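Local coordinates for protein 3' terminal uridylyl transferase (Trypanosoma brucei, PDB 5HZD) that adds uridines to the 3' ends of guide RNAs, ribosomal RNAs and some mRNAs in mitochondrial RNA editing, using UTP and a magnesium or manganese ion, at residues D77-M83 / P373-M378; R88-Q92 / T247-V251; K427-W432 / Y461-E466; R212-E216 / V231-S237. All coordinates share one frame; numbering follows the deposited sequence.

Interaction 1 of 4, residues D77-M83 / P373-M378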
loop_
_atom_site.group_PDB
_atom_site.type_symbol
_atom_site.label_atom_id
_atom_site.label_comp_id
_atom_site.label_asym_id
_atom_site.label_seq_id
_atom_site.Cartn_x
_atom_site.Cartn_y
_atom_site.Cartn_z
ATOM N N ASP A 77 -11.048 -4.881 8.005
ATOM C CA ASP A 77 -10.483 -5.517 9.209
ATOM C C ASP A 77 -10.996 -6.949 9.299
ATOM O O ASP A 77 -12.121 -7.178 9.757
ATOM C CB ASP A 77 -10.935 -4.748 10.450
ATOM C CG ASP A 77 -10.361 -5.301 11.759
ATOM O OD1 ASP A 77 -9.769 -6.401 11.782
ATOM O OD2 ASP A 77 -10.548 -4.635 12.798
ATOM N N ALA A 78 -10.164 -7.903 8.878
ATOM C CA ALA A 78 -10.577 -9.298 8.863
ATOM C C ALA A 78 -10.065 -10.062 10.084
ATOM O O ALA A 78 -10.116 -11.296 10.125
ATOM C CB ALA A 78 -10.121 -9.963 7.558
ATOM N N GLY A 79 -9.581 -9.331 11.093
ATOM C CA GLY A 79 -9.210 -9.942 12.355
ATOM C C GLY A 79 -7.738 -10.332 12.413
ATOM O O GLY A 79 -7.040 -10.352 11.399
ATOM N N GLU A 80 -7.301 -10.716 13.604
ATOM C CA GLU A 80 -5.871 -10.978 13.789
ATOM C C GLU A 80 -5.452 -12.253 13.055
ATOM O O GLU A 80 -4.331 -12.351 12.529
ATOM C CB GLU A 80 -5.565 -11.103 15.282
ATOM C CG GLU A 80 -4.101 -11.311 15.522
ATOM C CD GLU A 80 -3.722 -11.182 16.986
ATOM O OE1 GLU A 80 -4.629 -11.052 17.841
ATOM O OE2 GLU A 80 -2.500 -11.205 17.258
ATOM N N SER A 81 -6.324 -13.254 13.015
ATOM C CA SER A 81 -5.952 -14.513 12.360
ATOM C C SER A 81 -5.658 -14.344 10.887
ATOM O O SER A 81 -4.746 -14.968 10.344
ATOM C CB SER A 81 -7.046 -15.558 12.564
ATOM O OG SER A 81 -7.138 -15.883 13.929
ATOM N N LYS A 82 -6.436 -13.502 10.219
ATOM C CA LYS A 82 -6.177 -13.195 8.823
ATOM C C LYS A 82 -4.854 -12.450 8.665
ATOM O O LYS A 82 -4.082 -12.735 7.763
ATOM C CB LYS A 82 -7.355 -12.398 8.233
ATOM C CG LYS A 82 -7.215 -12.115 6.748
ATOM C CD LYS A 82 -7.175 -13.405 5.907
ATOM C CE LYS A 82 -8.430 -14.194 6.028
ATOM N NZ LYS A 82 -8.280 -15.491 5.291
ATOM N N MET A 83 -4.563 -11.503 9.554
ATOM C CA MET A 83 -3.259 -10.844 9.496
ATOM C C MET A 83 -2.131 -11.865 9.630
ATOM O O MET A 83 -1.082 -11.755 8.957
ATOM C CB MET A 83 -3.157 -9.770 10.583
ATOM C CG MET A 83 -1.750 -9.175 10.675
ATOM S SD MET A 83 -1.349 -7.991 9.400
ATOM C CE MET A 83 -1.924 -6.486 10.214
ATOM N N PRO A 373 3.619 -7.183 10.511
ATOM C CA PRO A 373 2.884 -5.984 10.955
ATOM C C PRO A 373 2.003 -6.294 12.145
ATOM O O PRO A 373 1.339 -7.343 12.201
ATOM C CB PRO A 373 2.046 -5.623 9.739
ATOM C CG PRO A 373 2.887 -6.161 8.563
ATOM C CD PRO A 373 3.354 -7.486 9.086
ATOM N N ARG A 374 2.014 -5.396 13.125
ATOM C CA ARG A 374 1.197 -5.577 14.320
ATOM C C ARG A 374 -0.277 -5.288 14.039
ATOM O O ARG A 374 -0.620 -4.298 13.353
ATOM C CB ARG A 374 1.749 -4.723 15.461
ATOM C CG ARG A 374 3.019 -5.365 16.057
ATOM C CD ARG A 374 3.406 -4.775 17.400
ATOM N NE ARG A 374 3.775 -3.379 17.250
ATOM C CZ ARG A 374 3.492 -2.432 18.132
ATOM N NH1 ARG A 374 2.832 -2.732 19.250
ATOM N NH2 ARG A 374 3.875 -1.179 17.892
ATOM N N TYR A 375 -1.125 -6.157 14.561
ATOM C CA TYR A 375 -2.559 -6.042 14.361
ATOM C C TYR A 375 -3.188 -5.129 15.421
ATOM O O TYR A 375 -2.963 -5.314 16.623
ATOM C CB TYR A 375 -3.213 -7.441 14.394
ATOM C CG TYR A 375 -4.728 -7.366 14.303
ATOM C CD1 TYR A 375 -5.355 -7.169 13.083
ATOM C CD2 TYR A 375 -5.513 -7.460 15.451
ATOM C CE1 TYR A 375 -6.757 -7.051 13.009
ATOM C CE2 TYR A 375 -6.897 -7.364 15.399
ATOM C CZ TYR A 375 -7.512 -7.151 14.157
ATOM O OH TYR A 375 -8.904 -7.042 14.143
ATOM N N THR A 376 -3.976 -4.154 14.963
ATOM C CA THR A 376 -4.782 -3.314 15.846
ATOM C C THR A 376 -6.202 -3.279 15.276
ATOM O O THR A 376 -6.385 -2.845 14.126
ATOM C CB THR A 376 -4.258 -1.854 15.843
ATOM O OG1 THR A 376 -2.874 -1.835 16.244
ATOM C CG2 THR A 376 -5.072 -1.017 16.809
ATOM N N PRO A 377 -7.202 -3.718 16.054
ATOM C CA PRO A 377 -8.589 -3.716 15.560
ATOM C C PRO A 377 -9.022 -2.318 15.138
ATOM O O PRO A 377 -8.610 -1.348 15.768
ATOM C CB PRO A 377 -9.429 -4.099 16.787
ATOM C CG PRO A 377 -8.476 -4.645 17.790
ATOM C CD PRO A 377 -7.080 -4.196 17.433
ATOM N N MET A 378 -9.834 -2.242 14.085
ATOM C CA MET A 378 -10.377 -0.975 13.605
ATOM C C MET A 378 -11.188 -0.219 14.655
ATOM O O MET A 378 -11.161 1.026 14.684
ATOM C CB MET A 378 -11.213 -1.237 12.338
ATOM C CG MET A 378 -11.511 -0.002 11.498
ATOM S SD MET A 378 -10.049 0.878 10.932
ATOM C CE MET A 378 -9.185 -0.365 9.991
#

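Interaction 2 of 4, residues R88-Q92 / T247-V251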
loop_
_atom_site.group_PDB
_atom_site.type_symbol
_atom_site.label_atom_id
_atom_site.label_comp_id
_atom_site.label_asym_id
_atom_site.label_seq_id
_atom_site.Cartn_x
_atom_site.Cartn_y
_atom_site.Cartn_z
ATOM N N ARG A 88 2.670 -15.571 7.964
ATOM C CA ARG A 88 3.186 -16.863 7.535
ATOM C C ARG A 88 3.725 -16.774 6.113
ATOM O O ARG A 88 4.793 -17.341 5.799
ATOM C CB ARG A 88 2.110 -17.925 7.658
ATOM C CG ARG A 88 1.742 -18.149 9.118
ATOM C CD ARG A 88 0.974 -19.426 9.375
ATOM N NE ARG A 88 -0.392 -19.318 8.898
ATOM C CZ ARG A 88 -1.400 -18.803 9.591
ATOM N NH1 ARG A 88 -1.220 -18.351 10.837
ATOM N NH2 ARG A 88 -2.608 -18.756 9.036
ATOM N N ALA A 89 3.004 -16.076 5.225
ATOM C CA ALA A 89 3.508 -15.903 3.869
ATOM C C ALA A 89 4.871 -15.220 3.835
ATOM O O ALA A 89 5.747 -15.591 3.050
ATOM C CB ALA A 89 2.488 -15.121 2.998
ATOM N N ARG A 90 5.057 -14.220 4.702
ATOM C CA ARG A 90 6.322 -13.495 4.788
ATOM C C ARG A 90 7.442 -14.453 5.186
ATOM O O ARG A 90 8.510 -14.424 4.593
ATOM C CB ARG A 90 6.232 -12.377 5.858
ATOM C CG ARG A 90 7.426 -11.401 5.829
ATOM C CD ARG A 90 7.647 -10.728 7.203
ATOM N NE ARG A 90 7.894 -11.789 8.161
ATOM C CZ ARG A 90 9.071 -12.368 8.308
ATOM N NH1 ARG A 90 10.130 -11.925 7.603
ATOM N NH2 ARG A 90 9.184 -13.394 9.142
ATOM N N ALA A 91 7.201 -15.288 6.206
ATOM C CA ALA A 91 8.226 -16.230 6.640
ATOM C C ALA A 91 8.529 -17.220 5.538
ATOM O O ALA A 91 9.701 -17.600 5.353
ATOM C CB ALA A 91 7.795 -16.947 7.916
ATOM N N GLN A 92 7.501 -17.639 4.803
ATOM C CA GLN A 92 7.704 -18.546 3.654
ATOM C C GLN A 92 8.594 -17.909 2.599
ATOM O O GLN A 92 9.550 -18.511 2.116
ATOM C CB GLN A 92 6.343 -18.967 3.067
ATOM C CG GLN A 92 5.586 -19.849 4.041
ATOM C CD GLN A 92 4.088 -19.853 3.847
ATOM O OE1 GLN A 92 3.580 -19.485 2.768
ATOM N NE2 GLN A 92 3.371 -20.314 4.856
ATOM N N THR A 247 2.528 -24.952 7.310
ATOM C CA THR A 247 2.758 -24.516 5.930
ATOM C C THR A 247 4.104 -23.837 5.772
ATOM O O THR A 247 4.713 -23.901 4.712
ATOM C CB THR A 247 1.645 -23.552 5.462
ATOM O OG1 THR A 247 1.445 -22.547 6.464
ATOM C CG2 THR A 247 0.338 -24.307 5.248
ATOM N N THR A 248 4.582 -23.149 6.803
ATOM C CA THR A 248 5.886 -22.518 6.706
ATOM C C THR A 248 6.991 -23.587 6.697
ATOM O O THR A 248 7.934 -23.503 5.895
ATOM C CB THR A 248 6.104 -21.498 7.834
ATOM O OG1 THR A 248 5.056 -20.516 7.775
ATOM C CG2 THR A 248 7.419 -20.794 7.670
ATOM N N ALA A 249 6.875 -24.586 7.571
ATOM C CA ALA A 249 7.836 -25.686 7.519
ATOM C C ALA A 249 7.805 -26.380 6.162
ATOM O O ALA A 249 8.834 -26.860 5.694
ATOM C CB ALA A 249 7.583 -26.709 8.644
ATOM N N ALA A 250 6.637 -26.438 5.527
ATOM C CA ALA A 250 6.521 -27.109 4.240
ATOM C C ALA A 250 7.316 -26.363 3.168
ATOM O O ALA A 250 7.976 -26.979 2.334
ATOM C CB ALA A 250 5.069 -27.269 3.828
ATOM N N VAL A 251 7.269 -25.036 3.183
ATOM C CA VAL A 251 8.095 -24.276 2.247
ATOM C C VAL A 251 9.593 -24.379 2.593
ATOM O O VAL A 251 10.433 -24.509 1.712
ATOM C CB VAL A 251 7.620 -22.817 2.179
ATOM C CG1 VAL A 251 8.531 -22.006 1.249
ATOM C CG2 VAL A 251 6.161 -22.776 1.702
#

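Interaction 3 of 4, residues K427-W432 / Y461-E466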
loop_
_atom_site.group_PDB
_atom_site.type_symbol
_atom_site.label_atom_id
_atom_site.label_comp_id
_atom_site.label_asym_id
_atom_site.label_seq_id
_atom_site.Cartn_x
_atom_site.Cartn_y
_atom_site.Cartn_z
ATOM N N LYS A 427 4.572 27.738 -1.039
ATOM C CA LYS A 427 5.259 27.311 -2.257
ATOM C C LYS A 427 6.645 27.925 -2.359
ATOM O O LYS A 427 7.614 27.217 -2.690
ATOM C CB LYS A 427 4.417 27.649 -3.494
ATOM C CG LYS A 427 3.125 26.817 -3.542
ATOM C CD LYS A 427 2.355 27.089 -4.816
ATOM C CE LYS A 427 0.955 26.406 -4.741
ATOM N NZ LYS A 427 0.195 26.591 -6.027
ATOM N N ARG A 428 6.752 29.208 -2.003
ATOM C CA ARG A 428 8.019 29.924 -2.072
ATOM C C ARG A 428 9.073 29.254 -1.177
ATOM O O ARG A 428 10.237 29.172 -1.560
ATOM C CB ARG A 428 7.830 31.410 -1.748
ATOM C CG ARG A 428 9.142 32.185 -1.813
ATOM C CD ARG A 428 8.906 33.656 -1.533
ATOM N NE ARG A 428 8.112 34.291 -2.587
ATOM C CZ ARG A 428 8.632 34.919 -3.640
ATOM N NH1 ARG A 428 9.949 34.996 -3.786
ATOM N NH2 ARG A 428 7.834 35.464 -4.549
ATOM N N MET A 429 8.658 28.683 -0.040
ATOM C CA MET A 429 9.635 28.016 0.840
ATOM C C MET A 429 10.332 26.873 0.121
ATOM O O MET A 429 11.525 26.655 0.313
ATOM C CB MET A 429 8.981 27.525 2.153
ATOM C CG MET A 429 8.613 28.668 3.105
ATOM S SD MET A 429 7.591 28.018 4.431
ATOM C CE MET A 429 8.715 26.681 4.815
ATOM N N LEU A 430 9.609 26.148 -0.748
ATOM C CA LEU A 430 10.195 25.000 -1.448
ATOM C C LEU A 430 10.751 25.332 -2.832
ATOM O O LEU A 430 11.304 24.457 -3.500
ATOM C CB LEU A 430 9.136 23.899 -1.600
ATOM C CG LEU A 430 8.451 23.443 -0.304
ATOM C CD1 LEU A 430 7.600 22.180 -0.551
ATOM C CD2 LEU A 430 9.463 23.142 0.785
ATOM N N GLY A 431 10.554 26.572 -3.262
ATOM C CA GLY A 431 10.945 27.011 -4.592
ATOM C C GLY A 431 9.905 26.555 -5.611
ATOM O O GLY A 431 10.215 26.440 -6.801
ATOM N N TRP A 432 8.685 26.328 -5.150
ATOM C CA TRP A 432 7.600 25.847 -6.008
ATOM C C TRP A 432 6.639 26.986 -6.393
ATOM O O TRP A 432 5.523 26.749 -6.869
ATOM C CB TRP A 432 6.832 24.742 -5.289
ATOM C CG TRP A 432 7.603 23.476 -5.110
ATOM C CD1 TRP A 432 8.904 23.229 -5.485
ATOM C CD2 TRP A 432 7.123 22.274 -4.511
ATOM N NE1 TRP A 432 9.249 21.939 -5.157
ATOM C CE2 TRP A 432 8.181 21.335 -4.546
ATOM C CE3 TRP A 432 5.911 21.909 -3.919
ATOM C CZ2 TRP A 432 8.052 20.043 -4.029
ATOM C CZ3 TRP A 432 5.760 20.640 -3.439
ATOM C CH2 TRP A 432 6.833 19.705 -3.487
ATOM N N TYR A 461 3.078 23.047 -10.340
ATOM C CA TYR A 461 2.983 23.426 -8.931
ATOM C C TYR A 461 1.642 24.097 -8.683
ATOM O O TYR A 461 1.533 25.048 -7.906
ATOM C CB TYR A 461 4.120 24.390 -8.554
ATOM C CG TYR A 461 5.511 23.790 -8.653
ATOM C CD1 TYR A 461 5.819 22.600 -8.016
ATOM C CD2 TYR A 461 6.518 24.431 -9.369
ATOM C CE1 TYR A 461 7.088 22.046 -8.091
ATOM C CE2 TYR A 461 7.797 23.879 -9.459
ATOM C CZ TYR A 461 8.074 22.697 -8.801
ATOM O OH TYR A 461 9.338 22.142 -8.883
ATOM N N GLU A 462 0.607 23.604 -9.363
ATOM C CA GLU A 462 -0.744 24.092 -9.156
ATOM C C GLU A 462 -1.305 23.580 -7.850
ATOM O O GLU A 462 -1.769 24.366 -7.000
ATOM C CB GLU A 462 -1.630 23.599 -10.297
ATOM C CG GLU A 462 -2.950 24.307 -10.402
ATOM C CD GLU A 462 -2.862 25.774 -10.821
ATOM O OE1 GLU A 462 -2.024 26.170 -11.682
ATOM O OE2 GLU A 462 -3.670 26.547 -10.273
ATOM N N LEU A 463 -1.300 22.260 -7.708
ATOM C CA LEU A 463 -1.667 21.635 -6.445
ATOM C C LEU A 463 -0.415 21.007 -5.881
ATOM O O LEU A 463 0.194 20.140 -6.537
ATOM C CB LEU A 463 -2.703 20.534 -6.678
ATOM C CG LEU A 463 -3.959 20.893 -7.468
ATOM C CD1 LEU A 463 -4.929 19.711 -7.390
ATOM C CD2 LEU A 463 -4.597 22.148 -6.892
ATOM N N CYS A 464 -0.002 21.425 -4.687
ATOM C CA CYS A 464 1.285 20.974 -4.166
ATOM C C CYS A 464 1.171 20.134 -2.911
ATOM O O CYS A 464 0.564 20.566 -1.919
ATOM C CB CYS A 464 2.169 22.185 -3.852
ATOM S SG CYS A 464 2.633 23.091 -5.342
ATOM N N ILE A 465 1.780 18.946 -2.943
ATOM C CA ILE A 465 1.850 18.068 -1.777
ATOM C C ILE A 465 3.315 17.639 -1.702
ATOM O O ILE A 465 3.851 17.055 -2.663
ATOM C CB ILE A 465 0.966 16.826 -1.968
ATOM C CG1 ILE A 465 -0.496 17.245 -2.121
ATOM C CG2 ILE A 465 1.117 15.911 -0.772
ATOM C CD1 ILE A 465 -1.428 16.028 -2.323
ATOM N N GLU A 466 3.975 17.975 -0.602
ATOM C CA GLU A 466 5.393 17.661 -0.449
ATOM C C GLU A 466 5.558 16.192 -0.044
ATOM O O GLU A 466 4.928 15.721 0.922
ATOM C CB GLU A 466 6.020 18.599 0.597
ATOM C CG GLU A 466 7.535 18.340 0.840
ATOM C CD GLU A 466 8.257 19.380 1.697
ATOM O OE1 GLU A 466 7.639 20.136 2.488
ATOM O OE2 GLU A 466 9.503 19.458 1.575
HETATM O O HOH W 1 3.291 27.861 -8.188
#

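Interaction 4 of 4, residues R212-E216 / V231-S237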
loop_
_atom_site.group_PDB
_atom_site.type_symbol
_atom_site.label_atom_id
_atom_site.label_comp_id
_atom_site.label_asym_id
_atom_site.label_seq_id
_atom_site.Cartn_x
_atom_site.Cartn_y
_atom_site.Cartn_z
ATOM N N ARG A 212 17.442 -42.609 -0.048
ATOM C CA ARG A 212 16.200 -42.277 0.669
ATOM C C ARG A 212 16.511 -41.658 2.027
ATOM O O ARG A 212 15.873 -40.673 2.420
ATOM C CB ARG A 212 15.283 -43.512 0.846
ATOM C CG ARG A 212 14.680 -44.054 -0.467
ATOM C CD ARG A 212 13.558 -45.115 -0.276
ATOM N NE ARG A 212 13.990 -46.323 0.404
ATOM C CZ ARG A 212 14.530 -47.394 -0.194
ATOM N NH1 ARG A 212 14.735 -47.409 -1.513
ATOM N NH2 ARG A 212 14.888 -48.453 0.534
ATOM N N LEU A 213 17.485 -42.215 2.737
ATOM C CA LEU A 213 17.861 -41.670 4.045
ATOM C C LEU A 213 18.479 -40.287 3.926
ATOM O O LEU A 213 18.273 -39.428 4.796
ATOM C CB LEU A 213 18.801 -42.618 4.800
ATOM C CG LEU A 213 18.157 -43.927 5.264
ATOM C CD1 LEU A 213 19.230 -44.842 5.830
ATOM C CD2 LEU A 213 17.094 -43.660 6.306
ATOM N N LEU A 214 19.201 -40.047 2.840
ATOM C CA LEU A 214 19.811 -38.742 2.628
ATOM C C LEU A 214 18.749 -37.698 2.339
ATOM O O LEU A 214 18.815 -36.582 2.861
ATOM C CB LEU A 214 20.872 -38.797 1.506
ATOM C CG LEU A 214 22.179 -39.479 1.923
ATOM C CD1 LEU A 214 23.111 -39.764 0.720
ATOM C CD2 LEU A 214 22.890 -38.626 2.952
ATOM N N LEU A 215 17.762 -38.027 1.504
ATOM C CA LEU A 215 16.722 -37.045 1.196
ATOM C C LEU A 215 15.919 -36.721 2.449
ATOM O O LEU A 215 15.632 -35.551 2.737
ATOM C CB LEU A 215 15.800 -37.546 0.078
ATOM C CG LEU A 215 14.631 -36.644 -0.333
ATOM C CD1 LEU A 215 15.103 -35.211 -0.653
ATOM C CD2 LEU A 215 13.799 -37.214 -1.494
ATOM N N GLU A 216 15.531 -37.757 3.188
ATOM C CA GLU A 216 14.761 -37.523 4.415
ATOM C C GLU A 216 15.570 -36.685 5.399
ATOM O O GLU A 216 15.020 -35.794 6.082
ATOM C CB GLU A 216 14.375 -38.853 5.059
ATOM C CG GLU A 216 13.405 -39.674 4.239
ATOM C CD GLU A 216 13.155 -41.042 4.839
ATOM O OE1 GLU A 216 13.089 -41.132 6.089
ATOM O OE2 GLU A 216 13.033 -42.013 4.061
ATOM N N VAL A 231 6.814 -38.931 6.556
ATOM C CA VAL A 231 7.515 -39.025 5.287
ATOM C C VAL A 231 7.213 -40.399 4.711
ATOM O O VAL A 231 7.255 -41.393 5.452
ATOM C CB VAL A 231 9.024 -38.920 5.499
ATOM C CG1 VAL A 231 9.750 -39.343 4.255
ATOM C CG2 VAL A 231 9.400 -37.497 5.875
ATOM N N TRP A 232 6.892 -40.471 3.416
ATOM C CA TRP A 232 6.643 -41.767 2.783
ATOM C C TRP A 232 7.042 -41.846 1.300
ATOM O O TRP A 232 7.058 -40.839 0.595
ATOM C CB TRP A 232 5.190 -42.196 2.997
ATOM C CG TRP A 232 4.125 -41.363 2.311
ATOM C CD1 TRP A 232 3.403 -41.729 1.211
ATOM C CD2 TRP A 232 3.611 -40.072 2.715
ATOM N NE1 TRP A 232 2.492 -40.752 0.893
ATOM C CE2 TRP A 232 2.594 -39.723 1.796
ATOM C CE3 TRP A 232 3.911 -39.179 3.759
ATOM C CZ2 TRP A 232 1.890 -38.515 1.875
ATOM C CZ3 TRP A 232 3.210 -37.968 3.834
ATOM C CH2 TRP A 232 2.209 -37.649 2.894
ATOM N N TRP A 233 7.374 -43.046 0.838
ATOM C CA TRP A 233 7.856 -43.239 -0.527
ATOM C C TRP A 233 6.905 -44.073 -1.372
ATOM O O TRP A 233 6.195 -44.940 -0.854
ATOM C CB TRP A 233 9.214 -43.938 -0.508
ATOM C CG TRP A 233 10.323 -43.097 0.000
ATOM C CD1 TRP A 233 10.646 -42.849 1.306
ATOM C CD2 TRP A 233 11.273 -42.381 -0.794
ATOM N NE1 TRP A 233 11.729 -41.999 1.374
ATOM C CE2 TRP A 233 12.140 -41.708 0.097
ATOM C CE3 TRP A 233 11.462 -42.228 -2.170
ATOM C CZ2 TRP A 233 13.198 -40.911 -0.349
ATOM C CZ3 TRP A 233 12.514 -41.437 -2.613
ATOM C CH2 TRP A 233 13.362 -40.779 -1.705
ATOM N N ASN A 234 6.904 -43.835 -2.681
ATOM C CA ASN A 234 6.126 -44.694 -3.567
ATOM C C ASN A 234 6.814 -46.026 -3.872
ATOM O O ASN A 234 7.957 -46.265 -3.458
ATOM C CB ASN A 234 5.668 -43.962 -4.831
ATOM C CG ASN A 234 6.803 -43.686 -5.800
ATOM O OD1 ASN A 234 7.971 -43.863 -5.471
ATOM N ND2 ASN A 234 6.453 -43.279 -7.013
ATOM N N ARG A 235 6.124 -46.892 -4.602
ATOM C CA ARG A 235 6.540 -48.291 -4.699
ATOM C C ARG A 235 7.843 -48.370 -5.487
ATOM O O ARG A 235 8.658 -49.260 -5.270
ATOM C CB ARG A 235 5.454 -49.165 -5.373
ATOM C CG ARG A 235 4.011 -49.170 -4.748
ATOM C CD ARG A 235 3.827 -48.268 -3.504
ATOM N NE ARG A 235 2.767 -47.250 -3.598
ATOM C CZ ARG A 235 2.618 -46.351 -4.576
ATOM N NH1 ARG A 235 3.437 -46.311 -5.619
ATOM N NH2 ARG A 235 1.617 -45.486 -4.518
ATOM N N THR A 236 8.034 -47.412 -6.393
ATOM C CA THR A 236 9.198 -47.395 -7.278
ATOM C C THR A 236 10.372 -46.557 -6.739
ATOM O O THR A 236 11.405 -46.425 -7.414
ATOM C CB THR A 236 8.817 -46.880 -8.679
ATOM O OG1 THR A 236 7.897 -45.792 -8.556
ATOM C CG2 THR A 236 8.161 -47.984 -9.487
ATOM N N SER A 237 10.211 -46.022 -5.528
ATOM C CA SER A 237 11.256 -45.240 -4.864
ATOM C C SER A 237 11.697 -44.034 -5.673
ATOM O O SER A 237 12.880 -43.656 -5.629
ATOM C CB SER A 237 12.479 -46.108 -4.556
ATOM O OG SER A 237 12.186 -47.084 -3.570
#

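Interaction 1 of 4, residues D77-M83 / P373-M378
Both carboxylate oxygens of D77 hold on to the chain at 373-378. The hydroxyl of Y375 donates over 2.6 Å to D77 OD1, which accepts it on its syn lone pair, while M378 N reaches D77 OD2 at 2.8 Å with an almost straight N-H (178°), coming from the anti side and 34° out of the carboxylate plane. OD1 also takes the N-H of G79 in an Asx turn at 3.0 Å. Three donors thus fix the rotation of the group, and CG, set anti to the D77 backbone N (chi1 -178°), extends across to the other segment. This is the tight part. The Y375 ring crosses it with its hydroxyl end at the carboxylate and one face against the start of helix 80-100: E80 N sits 3.6 Å above the ring plane near the rim, and E80 CB makes a CH-pi contact 4.0 Å from the centroid. E80 CG still runs beside Y375, but the residue is exposed to solvent, and R374 on the partner segment points away from the contact; this is the loose side. Inward lies buried M83, bent at chi2 and chi3, whose CE packs on P373 CB at 4.1 Å. H87, further along the same helix, hydrogen-bonds to the carbonyl of P373. The whole arrangement is an Asx turn leading into a helix N-terminus, used here to tie the catalytic palm to the connection between helices 336-349 and 385-409, near S297, which binds UTP, and I124, which probably does.

Interaction 2 of 4, residues R88-Q92 / T247-V251
Q92 and T248 mark the closest backbone approach of two almost parallel helices: the segments 88-92 and 247-251 run in the same direction at 14°, their axes 9.1 Å apart, and the CA atoms of Q92 and T248 are 5.3 Å from each other. This is helix-helix packing between the palm helix 80-100 and the short helix 247-254, which follows strand 239-244 of the four-stranded antiparallel sheet, the sheet of what is probably the middle domain inserted in the trypanosomal editing TUTases. Q92 does most of the work. Its CG stands anti to the carbonyl carbon (chi1 -68°) and the chain then extends across the interface, its middle passing over T248 CA and alongside V251; CG meets V251 CG2 at 3.8 Å, the two side chains crossing at about a right angle. The other V251 methyl, CG1, rests 3.7 Å from the carbonyl oxygen Q92 O. The methyl of A91, its CB, touches T248 CG2 at 3.9 Å. The polar ends converge on the loop carrying E279: this glutamate accepts from both Q92 NE2 and T247 OG1 and makes a salt bridge with R88 NE, while Q92 OE1 takes the backbone N-H of L280. Both ends of the Q92 amide are therefore engaged beyond the two helices, and that loop probably sets its orientation. Between the helices themselves the amide adds one weak bond, Q92 NE2 to T248 OG1, long at 3.4 Å though fairly straight (161°).

Interaction 3 of 4, residues K427-W432 / Y461-E466
K427 places a buried ammonium group among backbone carbonyls of 461-466 instead of against a carboxylate. NZ donates to Y461 O at 2.8 Å, in the plane of that carbonyl, and to E462 O at 3.1 Å, where it sits well above the plane. W412 O takes a further bond from NZ, while the carboxylate of E462 stays out of it, with OE2 5.7 Å from K427 NZ and hydrogen-bonded to H19 of the zinc finger. K427 CG stands anti to the carbonyl carbon (chi1 -67°), and the chain, extended beyond it, carries the amine this far, its CE passing C464 SG on the way. Beside it, W432 is sandwiched. Y461 lies on one face in an offset stack, its ring tilted 12° from the five-membered ring with centroids 4.1 Å apart, and W432 CG comes as near as 3.3 Å to Y461 CE1. L430 CD1 covers the opposite face. C464 meets the indole at its edge, CB 3.8 Å from W432 CE3. A Schellman motif at G431 ends the short helical turn just before W432. At the outer end one water donates to W432 O and, weakly, to Y461 O. L430 also closes over the far end of the contact, CD1 3.7 Å from CD of E466, whose OE1 is bound by R421 and S418. The contact joins the turn 427-432 of the Cid1-type C-terminal domain to the chain entering the stretch assigned as the nucleotide recognition motif: I465 and E466 begin it, N472 within it accepts from W432 NE1, and I465 lies near the UTP-binding residue Y337.

Interaction 4 of 4, residues R212-E216 / V231-S237
The indole of W233 lies with one face under the aliphatic part of R212: CG stands 3.5 Å from the centroid of the six-membered ring, a CH-pi contact only 14° off the ring normal; CB lies near CZ2 and CE2, and CD carries the cover to the pyrrole half. At the edge is the carboxylate of E216, one helical turn on from R212. W233 NE1 donates to E216 OE2 at 3.0 Å with a bent N-H (150°), the acceptor lifted slightly from the ring plane and met on its anti side; carboxylate and indole are clearly turned against each other. L215 CD2 reaches the far tip of the benzene ring obliquely, 3.6 Å from W233 CH2. The R212 guanidinium does not stack, since the chain bends at chi3 and turns its plane steeply against the indole.

Segment 212-216 of helix 209-223 packs against segment 231-233 of an edge strand of the four-stranded antiparallel sheet, running roughly antiparallel to it at 147°. L215 also touches F201, and W233 touches L203, both on strand 198-203. The strand leaves through a type I turn, N234 to S237, in a hairpin with strand 239-244. That turn brings S237 OG to 3.3 Å from R212 NH1. At the other end of the contact V231 leans on the glutamate stem, its CG1 3.7 Å from E216 CG.

How the interactions relate
Interactions 1 and 2 share helix 80-100: its N-terminal end meets 373-378, and further along the same helix packs on 247-251. Their centres are 19 Å apart, though the nearest atoms stay about 5 Å from each other. Interaction 4 is nested along the chain inside the loops closed by both, about 23 Å centre to centre from interaction 2, and lies away from the annotated sites. Interaction 3 lies on the opposite side of the chain's centre, centre to centre about 37 Å from interaction 1 and 67 Å from interaction 4. Two contacts come near the UTP site: M83 is about 6 Å from I124, a probable UTP binder, and I465 about 7 Å from Y337, side chain to side chain.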